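Side-chain contacts in putative pyrazinamidase/nicotinamidase (Streptococcus mutans, PDB 3S2S), which probably hydrolyses the amide of nicotinamide and pyrazinamide, as a zinc-binding member of the isochorismatase family of hydrolases: residues V160-V165 and I169-T174; I185-S190 and F202-L207. One frame throughout, in Å; residues are numbered along the deposited sequence.

Contacts 1 and 2 sit on neighbouring strands of one parallel sheet, their centres about 8 Å apart, and each sets a strand against a helix. Contact 1 is buried, its centre about 5 Å from the centre of the chain, and reaches the cacodylate pocket beside the zinc. Contact 2 lies farther out, its centre about 13 Å from that of the chain and away from the annotated sites; mostly buried, it has a partly exposed edge at Gln189. The backbones of Val160 and Leu162 are hydrogen-bonded to that of Glu186. Chemistry follows place: contact 1 mixes apolar packing with polar groups around a ligand, whereas contact 2 is mainly aliphatic packing, with the glutamine chain at its edge.

Contact 1 (V160-V165 and I169-T174); sequences VVLTGV and ICVLHT. With CAD (cacodylic acid), chain F.
The contact joins the first strand and the helix of the beta-alpha-beta unit strand 159-165, helix 167-180, strand 184-188 of the isochorismatase fold, with the ligand pocket at the strand's C-terminal end. Val171 packs against the end of the strand, its CG2 3.8 Å from Gly164 O and 3.9 Å from Val165 N, so one methyl meets the backbone itself. CG1, placed anti to the backbone N (chi1 176°), is the branch that turns to Leu162, toward its CB. Leu162 projects toward the helix and divides its two methyls: CD1 comes near Val171 O, while CD2 lies 4.0 Å from Thr174 CG2 as the two side chains slide past each other in opposite directions. Thr174 gives its methyl to this packing and turns its hydroxyl back along the helix, where OG1 bonds Cys170 O at 2.7 Å. That carbonyl also accepts from Thr174 N, on the opposite face of its plane, and the hydroxyl is also hydrogen-bonded to Ala142 N. Nearer the pocket, Val165 O comes within 3.6 Å of Cys170 CB. The cysteine side chain is about 6 Å from the zinc, and Asp43 and Tyr140 also line the cacodylate pocket. Cys170 N donates to O1 of the cacodylate at 2.7 Å (N-H...O 159°), and Leu166 N bonds the ligand too, while Cys170 SG lies 2.3 Å from its arsenic atom.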
# COMPACT_ATOMS: atom_id res chain seq x y z
N VAL A 160 -14.09 7.96 8.76
CA VAL A 160 -13.22 9.03 9.25
C VAL A 160 -13.91 10.38 9.12
O VAL A 160 -14.59 10.63 8.12
CB VAL A 160 -11.84 9.07 8.56
CG1 VAL A 160 -11.05 7.76 8.90
CG2 VAL A 160 -11.98 9.19 7.02
N VAL A 161 -13.72 11.21 10.14
CA VAL A 161 -14.24 12.57 10.19
C VAL A 161 -13.06 13.50 10.04
O VAL A 161 -12.18 13.51 10.89
CB VAL A 161 -14.97 12.82 11.51
CG1 VAL A 161 -15.58 14.21 11.51
CG2 VAL A 161 -16.06 11.75 11.70
N LEU A 162 -13.02 14.25 8.95
CA LEU A 162 -11.84 15.07 8.65
C LEU A 162 -12.00 16.51 9.11
O LEU A 162 -13.04 17.12 8.87
CB LEU A 162 -11.54 15.04 7.15
CG LEU A 162 -11.42 13.64 6.56
CD1 LEU A 162 -11.06 13.78 5.08
CD2 LEU A 162 -10.33 12.84 7.30
N THR A 163 -10.98 17.02 9.78
CA THR A 163 -10.94 18.42 10.22
C THR A 163 -9.53 18.92 9.99
O THR A 163 -8.60 18.13 9.90
CB THR A 163 -11.23 18.56 11.74
OG1 THR A 163 -10.18 17.92 12.50
CG2 THR A 163 -12.59 17.95 12.12
N GLY A 164 -9.37 20.24 9.94
CA GLY A 164 -8.03 20.81 9.87
C GLY A 164 -7.78 21.59 8.60
O GLY A 164 -8.72 22.09 7.99
N VAL A 165 -6.51 21.68 8.19
CA VAL A 165 -6.08 22.55 7.08
C VAL A 165 -5.03 21.81 6.25
O VAL A 165 -4.43 20.85 6.74
CB VAL A 165 -5.48 23.90 7.61
CG1 VAL A 165 -6.54 24.70 8.37
CG2 VAL A 165 -4.29 23.63 8.50
N ILE A 169 -5.36 20.73 0.18
CA ILE A 169 -4.09 20.01 0.12
C ILE A 169 -4.12 18.85 1.14
O ILE A 169 -4.49 17.72 0.78
CB ILE A 169 -2.88 20.95 0.31
CG1 ILE A 169 -2.94 22.04 -0.76
CG2 ILE A 169 -1.58 20.16 0.22
CD1 ILE A 169 -1.90 23.15 -0.56
N CYS A 170 -3.77 19.10 2.40
CA CYS A 170 -3.72 17.96 3.34
C CYS A 170 -5.05 17.27 3.62
O CYS A 170 -5.12 16.04 3.75
CB CYS A 170 -3.00 18.34 4.65
SG CYS A 170 -1.25 18.78 4.30
N VAL A 171 -6.12 18.05 3.70
CA VAL A 171 -7.42 17.45 3.92
C VAL A 171 -7.82 16.67 2.67
O VAL A 171 -8.22 15.52 2.77
CB VAL A 171 -8.46 18.53 4.24
CG1 VAL A 171 -9.84 17.92 4.36
CG2 VAL A 171 -8.07 19.27 5.56
N LEU A 172 -7.69 17.29 1.50
CA LEU A 172 -8.01 16.59 0.23
C LEU A 172 -7.20 15.31 0.01
O LEU A 172 -7.77 14.26 -0.30
CB LEU A 172 -7.83 17.54 -0.97
CG LEU A 172 -8.18 16.93 -2.33
CD1 LEU A 172 -9.63 16.53 -2.35
CD2 LEU A 172 -7.90 17.97 -3.43
N HIS A 173 -5.88 15.37 0.19
CA HIS A 173 -5.07 14.17 -0.03
C HIS A 173 -5.46 13.08 0.97
O HIS A 173 -5.54 11.90 0.63
CB HIS A 173 -3.59 14.47 0.12
CG HIS A 173 -2.99 15.21 -1.05
ND1 HIS A 173 -1.67 15.07 -1.41
CD2 HIS A 173 -3.52 16.10 -1.91
CE1 HIS A 173 -1.41 15.84 -2.45
NE2 HIS A 173 -2.52 16.49 -2.77
N THR A 174 -5.70 13.48 2.22
CA THR A 174 -6.09 12.50 3.24
C THR A 174 -7.41 11.86 2.85
O THR A 174 -7.57 10.65 2.98
CB THR A 174 -6.23 13.14 4.62
OG1 THR A 174 -4.95 13.67 5.01
CG2 THR A 174 -6.70 12.09 5.67
AS CAD F . -1.31 21.05 4.25
C1 CAD F . -1.26 21.65 6.10
C2 CAD F . 0.24 21.74 3.23
O1 CAD F . -2.76 21.29 3.53

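Contact 2 (I185-S190 and F202-L207); sequences IEVVQS and FALNHL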
# COMPACT_ATOMS: atom_id res chain seq x y z
N ILE A 185 -16.44 8.76 4.65
CA ILE A 185 -15.78 10.04 4.95
C ILE A 185 -16.81 11.09 5.31
O ILE A 185 -17.82 11.24 4.61
CB ILE A 185 -15.00 10.56 3.73
CG1 ILE A 185 -14.01 9.50 3.25
CG2 ILE A 185 -14.31 11.88 4.05
CD1 ILE A 185 -13.43 9.81 1.86
N GLU A 186 -16.57 11.77 6.43
CA GLU A 186 -17.33 12.97 6.77
C GLU A 186 -16.34 14.11 6.81
O GLU A 186 -15.18 13.93 7.19
CB GLU A 186 -18.02 12.79 8.13
CG GLU A 186 -18.99 11.63 8.15
CD GLU A 186 -19.72 11.46 9.48
OE1 GLU A 186 -19.17 11.83 10.53
OE2 GLU A 186 -20.88 10.97 9.47
N VAL A 187 -16.78 15.29 6.39
CA VAL A 187 -15.95 16.48 6.51
C VAL A 187 -16.75 17.52 7.26
O VAL A 187 -17.90 17.81 6.91
CB VAL A 187 -15.57 17.05 5.14
CG1 VAL A 187 -14.69 18.29 5.31
CG2 VAL A 187 -14.85 15.98 4.32
N VAL A 188 -16.17 18.10 8.31
CA VAL A 188 -16.92 19.07 9.09
C VAL A 188 -16.63 20.45 8.51
O VAL A 188 -15.53 20.97 8.65
CB VAL A 188 -16.48 19.03 10.57
CG1 VAL A 188 -17.26 20.07 11.42
CG2 VAL A 188 -16.63 17.61 11.13
N GLN A 189 -17.61 21.04 7.81
CA GLN A 189 -17.32 22.24 7.04
C GLN A 189 -16.80 23.40 7.90
O GLN A 189 -15.94 24.17 7.46
CB GLN A 189 -18.55 22.71 6.22
CG GLN A 189 -18.24 23.95 5.38
CD GLN A 189 -19.28 24.25 4.31
OE1 GLN A 189 -20.20 23.47 4.08
NE2 GLN A 189 -19.13 25.39 3.64
N SER A 190 -17.32 23.52 9.12
CA SER A 190 -16.95 24.63 9.99
C SER A 190 -15.59 24.41 10.63
O SER A 190 -15.08 25.27 11.35
CB SER A 190 -18.01 24.80 11.09
OG SER A 190 -18.08 23.64 11.91
N PHE A 202 -13.53 24.37 -4.25
CA PHE A 202 -13.21 23.27 -5.16
C PHE A 202 -13.11 21.99 -4.34
O PHE A 202 -13.65 20.96 -4.73
CB PHE A 202 -11.89 23.49 -5.87
CG PHE A 202 -11.38 22.24 -6.56
CD1 PHE A 202 -11.69 22.00 -7.89
CD2 PHE A 202 -10.62 21.31 -5.86
CE1 PHE A 202 -11.24 20.84 -8.52
CE2 PHE A 202 -10.18 20.14 -6.48
CZ PHE A 202 -10.48 19.90 -7.82
N ALA A 203 -12.39 22.06 -3.22
CA ALA A 203 -12.17 20.86 -2.39
C ALA A 203 -13.46 20.31 -1.81
O ALA A 203 -13.69 19.11 -1.84
CB ALA A 203 -11.15 21.15 -1.28
N LEU A 204 -14.31 21.18 -1.24
CA LEU A 204 -15.58 20.71 -0.69
C LEU A 204 -16.44 20.04 -1.77
O LEU A 204 -17.07 19.01 -1.53
CB LEU A 204 -16.34 21.84 -0.01
CG LEU A 204 -15.73 22.39 1.27
CD1 LEU A 204 -16.56 23.60 1.72
CD2 LEU A 204 -15.70 21.35 2.35
N ASN A 205 -16.49 20.65 -2.95
CA ASN A 205 -17.26 20.07 -4.05
C ASN A 205 -16.69 18.71 -4.43
O ASN A 205 -17.43 17.77 -4.67
CB ASN A 205 -17.23 21.00 -5.27
CG ASN A 205 -18.12 22.22 -5.10
OD1 ASN A 205 -19.05 22.23 -4.28
ND2 ASN A 205 -17.86 23.26 -5.90
N HIS A 206 -15.36 18.59 -4.47
CA HIS A 206 -14.73 17.34 -4.88
C HIS A 206 -14.98 16.27 -3.82
O HIS A 206 -15.33 15.12 -4.12
CB HIS A 206 -13.22 17.57 -5.00
CG HIS A 206 -12.47 16.42 -5.58
ND1 HIS A 206 -12.12 16.35 -6.91
CD2 HIS A 206 -11.99 15.30 -5.00
CE1 HIS A 206 -11.46 15.23 -7.13
NE2 HIS A 206 -11.35 14.58 -5.98
N LEU A 207 -14.80 16.65 -2.56
CA LEU A 207 -15.06 15.72 -1.47
C LEU A 207 -16.47 15.13 -1.57
O LEU A 207 -16.65 13.92 -1.52
CB LEU A 207 -14.86 16.40 -0.12
CG LEU A 207 -13.40 16.76 0.18
CD1 LEU A 207 -13.28 17.92 1.17
CD2 LEU A 207 -12.73 15.55 0.72
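Val187 meets Leu207 and Leu204 in the well-buried part of this contact, where strand 184-188 is covered by helix 197-209. Val187 CG2 lies 4.0 Å from Leu207 CD1 and 4.2 Å from Leu207 CD2, so a single methyl faces both ends of the leucine fork, the two side chains crossing at about a right angle. The other methyl looks toward the preceding helical turn: CG1, anti to the valine's backbone N (chi1 -180°), comes within 4.4 Å of Leu204 CD2, the loose touch of the contact. Ile215 of strand 214-216 packs against both Val187 and Leu207, and Ala175 of helix 167-180 also touches Leu207, extending the apolar cluster.

Toward solvent the edge is less buried, yet its contact stays close. At the corner after the strand, partly exposed Gln189 extends its chain across Leu204, again near a right angle, and its CG lies 4.0 Å from Leu204 CD1. The leucine thus spans the boundary, CD2 toward Val187 and CD1 against the glutamine chain. Elsewhere on the helix, His206 and Phe202 meet a second subunit. Here a helix covers one face of a parallel sheet, as in the alpha/beta/alpha sandwich of the isochorismatase fold.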